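Local coordinates for pyridoxamine 5-phosphate-dependent dehydrase (Escherichia coli, PDB 3B8X), which catalyses the PLP-dependent removal of the C3' hydroxyl from GDP-4-keto-6-deoxy-D-mannose, a combined transamination and deoxygenation on the route to L-colitose, at residues Asn339-Lys342 / Val346-Tyr349; Asn112-Asp117 / Ser307-Lys312. The protein carries 1 engineered substitution. One frame throughout, in Å; residues are numbered along the deposited sequence.

In the fold
Both contacts are largely buried and held by van der Waals packing, with no hydrogen bond between their segments. Contact 1 is local, folding a 3-10 turn against the short helix 344-347 beside strand 351-354, the outermost strand of the large mixed sheet within this chain. Contact 2 spans 190 residues and joins the loop after strand 103-107 of that sheet to strand 305-310 of the smaller antiparallel sheet. Contact 1 includes a partly exposed Leu341 and borders the second subunit; in contact 2 all three touching residues are buried and no other chain touches its segments. Aromatic and carbonyl groups take part in contact 1, whereas contact 2 rests on one leucine against a serine and an isoleucine. Helix 359-367 packs against both.

Contact 1: Asn339-Lys342 / Val346-Tyr349; sequences NFLK and VLKY
Phe340 swings its CG anti to the backbone N (chi1 -164°), while Leu347 keeps its CG beside the backbone N and anti to the carbonyl carbon (chi1 -74°); together these torsions bring ring and methyls together between the 3-10 turn 340-342 and the short helix 344-347, beside the large mixed sheet of this fold type I, PLP-dependent aminotransferase family. The ring reaches Val346 through its far corner, CZ to CG1 at 4.0 Å, the two side chains crossing at about a right angle. Leu347 CD2 approaches CE2 of Phe340 obliquely at 4.3 Å, and its CD1 meets Leu341 CD2, also at 4.3 Å.

An Asx turn opens the 3-10 segment: Asn339 OD1 accepts from Leu341 N at 3.0 Å, with the donor 73° out of the carbonyl plane. Asn339 O also accepts from Lys342 N, so both oxygens of one residue brace the turn.

Tyr352 of strand 351-354, outermost in the sheet within this chain, touches Leu341 and Leu347. Tyr94 stacks on the Phe340 ring, and Val245 of the second subunit packs on Val346, which places the helix at the dimer interface. Leu347 CD1 rests against two carbonyl oxygens of the turn, 3.6 Å from Phe340 O and 3.5 Å from Leu341 O.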
ATOM      1  N   ASN B 339      -9.271  15.978 -17.644  1.00  7.83           N
ATOM      2  CA  ASN B 339      -8.845  17.188 -16.959  1.00  7.65           C
ATOM      3  C   ASN B 339      -9.045  17.017 -15.457  1.00 12.08           C
ATOM      4  O   ASN B 339     -10.156  17.119 -14.917  1.00 19.80           O
ATOM      5  CB  ASN B 339      -9.674  18.377 -17.393  1.00 23.51           C
ATOM      6  CG  ASN B 339      -9.327  19.624 -16.604  1.00 27.70           C
ATOM      7  OD1 ASN B 339      -8.217  19.758 -16.095  1.00 17.14           O
ATOM      8  ND2 ASN B 339     -10.258  20.545 -16.517  1.00 10.14           N
ATOM      9  N   PHE B 340      -7.955  16.719 -14.773  1.00 13.06           N
ATOM     10  CA  PHE B 340      -8.054  16.495 -13.353  1.00 21.52           C
ATOM     11  C   PHE B 340      -8.630  17.722 -12.652  1.00 31.41           C
ATOM     12  O   PHE B 340      -9.170  17.598 -11.561  1.00 14.24           O
ATOM     13  CB  PHE B 340      -6.683  16.132 -12.785  1.00 14.89           C
ATOM     14  CG  PHE B 340      -6.733  15.507 -11.418  1.00 12.74           C
ATOM     15  CD1 PHE B 340      -7.123  14.187 -11.265  1.00 19.24           C
ATOM     16  CD2 PHE B 340      -6.356  16.224 -10.290  1.00 33.15           C
ATOM     17  CE1 PHE B 340      -7.168  13.593 -10.010  1.00 17.92           C
ATOM     18  CE2 PHE B 340      -6.391  15.654  -9.019  1.00 10.15           C
ATOM     19  CZ  PHE B 340      -6.829  14.336  -8.883  1.00 13.24           C
ATOM     20  N   LEU B 341      -8.523  18.914 -13.241  1.00 11.51           N
ATOM     21  CA  LEU B 341      -9.033  20.042 -12.492  1.00 11.77           C
ATOM     22  C   LEU B 341     -10.512  20.063 -12.297  1.00 16.05           C
ATOM     23  O   LEU B 341     -11.035  20.832 -11.516  1.00 23.77           O
ATOM     24  CB  LEU B 341      -8.475  21.371 -12.952  1.00 13.59           C
ATOM     25  CG  LEU B 341      -7.015  21.214 -12.573  1.00 84.91           C
ATOM     26  CD1 LEU B 341      -6.097  21.368 -13.780  1.00 22.98           C
ATOM     27  CD2 LEU B 341      -6.680  22.114 -11.390  1.00 16.55           C
ATOM     28  N   LYS B 342     -11.197  19.153 -12.948  1.00 13.88           N
ATOM     29  CA  LYS B 342     -12.617  19.133 -12.761  1.00  8.87           C
ATOM     30  C   LYS B 342     -12.952  18.561 -11.414  1.00 28.51           C
ATOM     31  O   LYS B 342     -14.076  18.714 -10.943  1.00 20.17           O
ATOM     32  CB  LYS B 342     -13.260  18.252 -13.823  1.00 20.35           C
ATOM     33  CG  LYS B 342     -12.943  16.797 -13.594  1.00 15.01           C
ATOM     34  CD  LYS B 342     -13.395  15.895 -14.725  1.00  8.06           C
ATOM     35  CE  LYS B 342     -12.326  14.802 -14.945  1.00 14.26           C
ATOM     36  NZ  LYS B 342     -12.743  13.712 -15.886  1.00 12.28           N
ATOM     37  N   VAL B 346     -12.155  15.990  -4.840  1.00 15.50           N
ATOM     38  CA  VAL B 346     -10.823  15.632  -4.375  1.00 16.67           C
ATOM     39  C   VAL B 346      -9.987  16.886  -4.114  1.00 16.62           C
ATOM     40  O   VAL B 346      -9.186  16.970  -3.161  1.00 14.02           O
ATOM     41  CB  VAL B 346     -10.146  14.811  -5.521  1.00 24.22           C
ATOM     42  CG1 VAL B 346      -8.660  14.697  -5.371  1.00 16.68           C
ATOM     43  CG2 VAL B 346     -10.757  13.456  -5.623  1.00 15.19           C
ATOM     44  N   LEU B 347     -10.177  17.862  -4.989  1.00 12.56           N
ATOM     45  CA  LEU B 347      -9.391  19.073  -4.956  1.00  8.40           C
ATOM     46  C   LEU B 347      -9.594  19.896  -3.710  1.00 10.48           C
ATOM     47  O   LEU B 347      -8.693  20.629  -3.282  1.00 21.64           O
ATOM     48  CB  LEU B 347      -9.569  19.904  -6.225  1.00 18.61           C
ATOM     49  CG  LEU B 347      -8.805  19.193  -7.334  1.00 21.46           C
ATOM     50  CD1 LEU B 347      -9.099  19.778  -8.735  1.00 21.56           C
ATOM     51  CD2 LEU B 347      -7.335  19.316  -6.961  1.00 12.35           C
ATOM     52  N   LYS B 348     -10.761  19.742  -3.107  1.00 18.65           N
ATOM     53  CA  LYS B 348     -11.000  20.464  -1.877  1.00 23.82           C
ATOM     54  C   LYS B 348     -10.021  20.139  -0.773  1.00 44.28           C
ATOM     55  O   LYS B 348      -9.904  20.919   0.177  1.00 20.38           O
ATOM     56  CB  LYS B 348     -12.443  20.359  -1.393  1.00 19.99           C
ATOM     57  CG  LYS B 348     -12.934  18.978  -0.943  1.00 19.53           C
ATOM     58  CD  LYS B 348     -14.173  19.201  -0.065  1.00 42.09           C
ATOM     59  CE  LYS B 348     -15.011  17.957   0.164  1.00 31.92           C
ATOM     60  NZ  LYS B 348     -16.366  18.331   0.666  1.00 96.65           N
ATOM     61  N   TYR B 349      -9.291  19.034  -0.917  1.00 20.40           N
ATOM     62  CA  TYR B 349      -8.339  18.619   0.107  1.00 20.67           C
ATOM     63  C   TYR B 349      -6.922  19.065  -0.237  1.00 16.49           C
ATOM     64  O   TYR B 349      -5.983  18.854   0.537  1.00 19.00           O
ATOM     65  CB  TYR B 349      -8.396  17.097   0.306  1.00 23.68           C
ATOM     66  CG  TYR B 349      -9.783  16.571   0.586  1.00  4.19           C
ATOM     67  CD1 TYR B 349     -10.510  15.935  -0.377  1.00  8.65           C
ATOM     68  CD2 TYR B 349     -10.363  16.694   1.860  1.00 14.18           C
ATOM     69  CE1 TYR B 349     -11.775  15.424  -0.106  1.00  6.54           C
ATOM     70  CE2 TYR B 349     -11.656  16.200   2.130  1.00 17.13           C
ATOM     71  CZ  TYR B 349     -12.356  15.561   1.129  1.00  2.49           C
ATOM     72  OH  TYR B 349     -13.631  15.094   1.418  1.00  9.51           O
TER

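Contact 2: Asn112-Asp117 / Ser307-Lys312; sequences NTLNID and SFIIKK
Leu114 meets strand 305-310 with its two methyls divided between two residues: CD1 goes to Ser307 and CD2 to Ile309. The strand belongs to the small antiparallel sheet, and the leucine sits in an ST turn of the loop between strand 103-107 of the large mixed sheet and helix 118-124. The meeting of this loop with the small sheet is consistent with an interdomain contact in the aspartate aminotransferase (fold type I) architecture of the DegT/DnrJ/EryC1 family. Alternation along the strand explains the choice of partners, because Ser307 and Ile309 both direct their CB atoms toward the loop while the intervening Phe308 lies on the other face, where its ring meets Phe282 and Phe286.

The Leu114 and Ile309 side chains run antiparallel and overlap at their ends, CD2 of Leu114 3.8 Å from CD1 of Ile309. CG of Leu114 and CG1 of Ile309 both lie beside the backbone N and anti to the carbonyl carbon, with CG2 of Ile309 anti to N; the extended chi2 of Ile309 (154°) carries CD1 out toward CD2 of Leu114. Ser307 presents a smaller surface, its CB standing 3.9 Å from Leu114 CD1.

The loop backbone is fixed separately. Thr113 OG1 accepts from Asn115 N at 3.0 Å with an N-H...O angle of 155°, closing the turn around Leu114, whose positive phi of 75° is part of that bend. Thr113 O receives the amides of Gln295 and Asn140, and Asn115 reaches Leu137 and Asn140 with its own side chain. Leu364 of helix 359-367 and Gln295 also pack on Leu114, and Asp117 caps the start of helix 118-124. OG of Ser307 touches CD1 of Leu114 at 3.7 Å, a van der Waals contact and not a hydrogen bond.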
ATOM      1  N   ASN B 112      -1.397  17.652 -28.580  1.00  9.85           N
ATOM      2  CA  ASN B 112      -0.834  16.720 -29.543  1.00  3.25           C
ATOM      3  C   ASN B 112      -0.077  15.594 -28.867  1.00 13.32           C
ATOM      4  O   ASN B 112      -0.332  14.411 -29.144  1.00 17.78           O
ATOM      5  CB  ASN B 112       0.049  17.465 -30.515  1.00 12.14           C
ATOM      6  CG  ASN B 112      -0.773  18.197 -31.530  1.00 19.01           C
ATOM      7  OD1 ASN B 112      -1.453  17.558 -32.328  1.00 25.88           O
ATOM      8  ND2 ASN B 112      -0.820  19.514 -31.431  1.00 27.07           N
ATOM      9  N   THR B 113       0.894  15.952 -28.023  1.00  9.77           N
ATOM     10  CA  THR B 113       1.661  14.926 -27.319  1.00 10.65           C
ATOM     11  C   THR B 113       0.958  14.278 -26.125  1.00 16.36           C
ATOM     12  O   THR B 113       1.345  13.174 -25.713  1.00 19.68           O
ATOM     13  CB  THR B 113       2.939  15.458 -26.762  1.00 11.63           C
ATOM     14  OG1 THR B 113       2.634  16.399 -25.737  1.00 10.87           O
ATOM     15  CG2 THR B 113       3.741  16.094 -27.856  1.00 21.50           C
ATOM     16  N   LEU B 114      -0.036  14.993 -25.584  1.00  9.58           N
ATOM     17  CA  LEU B 114      -0.810  14.620 -24.388  1.00  7.56           C
ATOM     18  C   LEU B 114      -0.008  14.839 -23.149  1.00 18.45           C
ATOM     19  O   LEU B 114      -0.527  14.650 -22.055  1.00  9.21           O
ATOM     20  CB  LEU B 114      -1.312  13.164 -24.403  1.00  5.88           C
ATOM     21  CG  LEU B 114      -2.135  12.734 -25.632  1.00  8.91           C
ATOM     22  CD1 LEU B 114      -2.720  11.359 -25.350  1.00  2.37           C
ATOM     23  CD2 LEU B 114      -3.209  13.782 -25.981  1.00  7.78           C
ATOM     24  N   ASN B 115       1.236  15.282 -23.323  1.00 11.57           N
ATOM     25  CA  ASN B 115       2.123  15.584 -22.174  1.00  4.43           C
ATOM     26  C   ASN B 115       2.080  17.077 -21.811  1.00  5.75           C
ATOM     27  O   ASN B 115       1.392  17.865 -22.501  1.00 12.35           O
ATOM     28  CB  ASN B 115       3.545  15.080 -22.432  1.00  7.08           C
ATOM     29  CG  ASN B 115       3.633  13.562 -22.412  1.00 20.00           C
ATOM     30  OD1 ASN B 115       2.858  12.887 -21.742  1.00 12.89           O
ATOM     31  ND2 ASN B 115       4.554  13.023 -23.169  1.00  9.30           N
ATOM     32  N   ILE B 116       2.690  17.427 -20.673  1.00 17.90           N
ATOM     33  CA  ILE B 116       2.679  18.798 -20.160  1.00 19.92           C
ATOM     34  C   ILE B 116       3.123  19.778 -21.272  1.00  6.96           C
ATOM     35  O   ILE B 116       4.029  19.488 -22.030  1.00 10.75           O
ATOM     36  CB  ILE B 116       3.628  18.933 -18.963  1.00 15.44           C
ATOM     37  CG1 ILE B 116       3.403  20.265 -18.205  1.00 10.45           C
ATOM     38  CG2 ILE B 116       5.020  18.802 -19.454  1.00  8.98           C
ATOM     39  CD1 ILE B 116       3.890  20.287 -16.769  1.00 12.05           C
ATOM     40  N   ASP B 117       2.412  20.881 -21.391  1.00 15.43           N
ATOM     41  CA  ASP B 117       2.731  21.829 -22.416  1.00 15.40           C
ATOM     42  C   ASP B 117       4.051  22.476 -22.122  1.00 12.80           C
ATOM     43  O   ASP B 117       4.226  23.125 -21.102  1.00 20.95           O
ATOM     44  CB  ASP B 117       1.659  22.883 -22.501  1.00 17.24           C
ATOM     45  CG  ASP B 117       1.882  23.771 -23.666  1.00 99.89           C
ATOM     46  OD1 ASP B 117       1.980  23.234 -24.776  1.00 20.54           O
ATOM     47  OD2 ASP B 117       2.084  24.971 -23.477  1.00 17.24           O
ATOM     48  N   SER B 307      -4.853   6.803 -28.425  1.00 11.05           N
ATOM     49  CA  SER B 307      -5.773   7.879 -28.113  1.00  6.42           C
ATOM     50  C   SER B 307      -6.372   8.494 -29.372  1.00  5.59           C
ATOM     51  O   SER B 307      -5.778   8.444 -30.449  1.00 10.37           O
ATOM     52  CB  SER B 307      -5.014   8.996 -27.385  1.00  8.38           C
ATOM     53  OG  SER B 307      -4.060   9.579 -28.264  1.00  9.79           O
ATOM     54  N   PHE B 308      -7.547   9.094 -29.178  1.00 11.47           N
ATOM     55  CA  PHE B 308      -8.251   9.868 -30.202  1.00 17.02           C
ATOM     56  C   PHE B 308      -8.788  11.120 -29.550  1.00 12.27           C
ATOM     57  O   PHE B 308      -9.124  11.118 -28.362  1.00 13.57           O
ATOM     58  CB  PHE B 308      -9.483   9.140 -30.691  1.00 14.39           C
ATOM     59  CG  PHE B 308      -9.182   7.953 -31.515  1.00 11.22           C
ATOM     60  CD1 PHE B 308      -9.618   6.715 -31.103  1.00  9.79           C
ATOM     61  CD2 PHE B 308      -8.451   8.070 -32.687  1.00 12.62           C
ATOM     62  CE1 PHE B 308      -9.370   5.597 -31.849  1.00 17.46           C
ATOM     63  CE2 PHE B 308      -8.168   6.933 -33.435  1.00 20.06           C
ATOM     64  CZ  PHE B 308      -8.632   5.693 -33.004  1.00 14.90           C
ATOM     65  N   ILE B 309      -8.827  12.195 -30.333  1.00 16.64           N
ATOM     66  CA  ILE B 309      -9.386  13.461 -29.899  1.00 16.03           C
ATOM     67  C   ILE B 309     -10.184  13.993 -31.094  1.00 13.50           C
ATOM     68  O   ILE B 309      -9.690  14.081 -32.226  1.00 17.17           O
ATOM     69  CB  ILE B 309      -8.325  14.475 -29.371  1.00  9.01           C
ATOM     70  CG1 ILE B 309      -7.949  14.103 -27.945  1.00 22.23           C
ATOM     71  CG2 ILE B 309      -8.969  15.869 -29.200  1.00 23.50           C
ATOM     72  CD1 ILE B 309      -6.597  14.556 -27.555  1.00 28.95           C
ATOM     73  N   ILE B 310     -11.454  14.263 -30.828  1.00  8.94           N
ATOM     74  CA  ILE B 310     -12.372  14.744 -31.830  1.00 17.46           C
ATOM     75  C   ILE B 310     -11.951  16.140 -32.221  1.00 24.01           C
ATOM     76  O   ILE B 310     -11.714  17.005 -31.372  1.00 20.02           O
ATOM     77  CB  ILE B 310     -13.803  14.760 -31.271  1.00  9.43           C
ATOM     78  CG1 ILE B 310     -14.241  13.350 -30.872  1.00  6.77           C
ATOM     79  CG2 ILE B 310     -14.810  15.386 -32.243  1.00 19.83           C
ATOM     80  CD1 ILE B 310     -15.688  13.262 -30.316  1.00 10.38           C
ATOM     81  N   LYS B 311     -11.826  16.329 -33.526  1.00 17.50           N
ATOM     82  CA  LYS B 311     -11.455  17.608 -34.111  1.00 21.70           C
ATOM     83  C   LYS B 311     -12.566  18.647 -33.889  1.00 24.19           C
ATOM     84  O   LYS B 311     -13.770  18.391 -34.114  1.00 24.55           O
ATOM     85  CB  LYS B 311     -11.231  17.427 -35.611  1.00  5.19           C
ATOM     86  CG  LYS B 311      -9.943  16.693 -35.962  1.00  5.09           C
ATOM     87  CD  LYS B 311      -9.867  16.370 -37.450  1.00 28.57           C
ATOM     88  CE  LYS B 311      -8.423  16.247 -37.923  1.00 22.88           C
ATOM     89  NZ  LYS B 311      -8.257  15.062 -38.793  1.00 18.47           N
ATOM     90  N   LYS B 312     -12.122  19.829 -33.483  1.00 37.41           N
ATOM     91  CA  LYS B 312     -12.981  20.980 -33.289  1.00 46.42           C
ATOM     92  C   LYS B 312     -13.829  21.194 -34.536  1.00 31.34           C
ATOM     93  O   LYS B 312     -13.343  21.069 -35.675  1.00 27.28           O
ATOM     94  CB  LYS B 312     -12.114  22.223 -33.064  1.00 24.69           C
ATOM     95  CG  LYS B 312     -12.891  23.529 -33.030  1.00 45.52           C
ATOM     96  CD  LYS B 312     -12.839  24.172 -31.645  1.00 99.89           C
ATOM     97  CE  LYS B 312     -14.036  25.095 -31.407  1.00 99.89           C
ATOM     98  NZ  LYS B 312     -14.996  24.568 -30.387  1.00 99.89           N
TER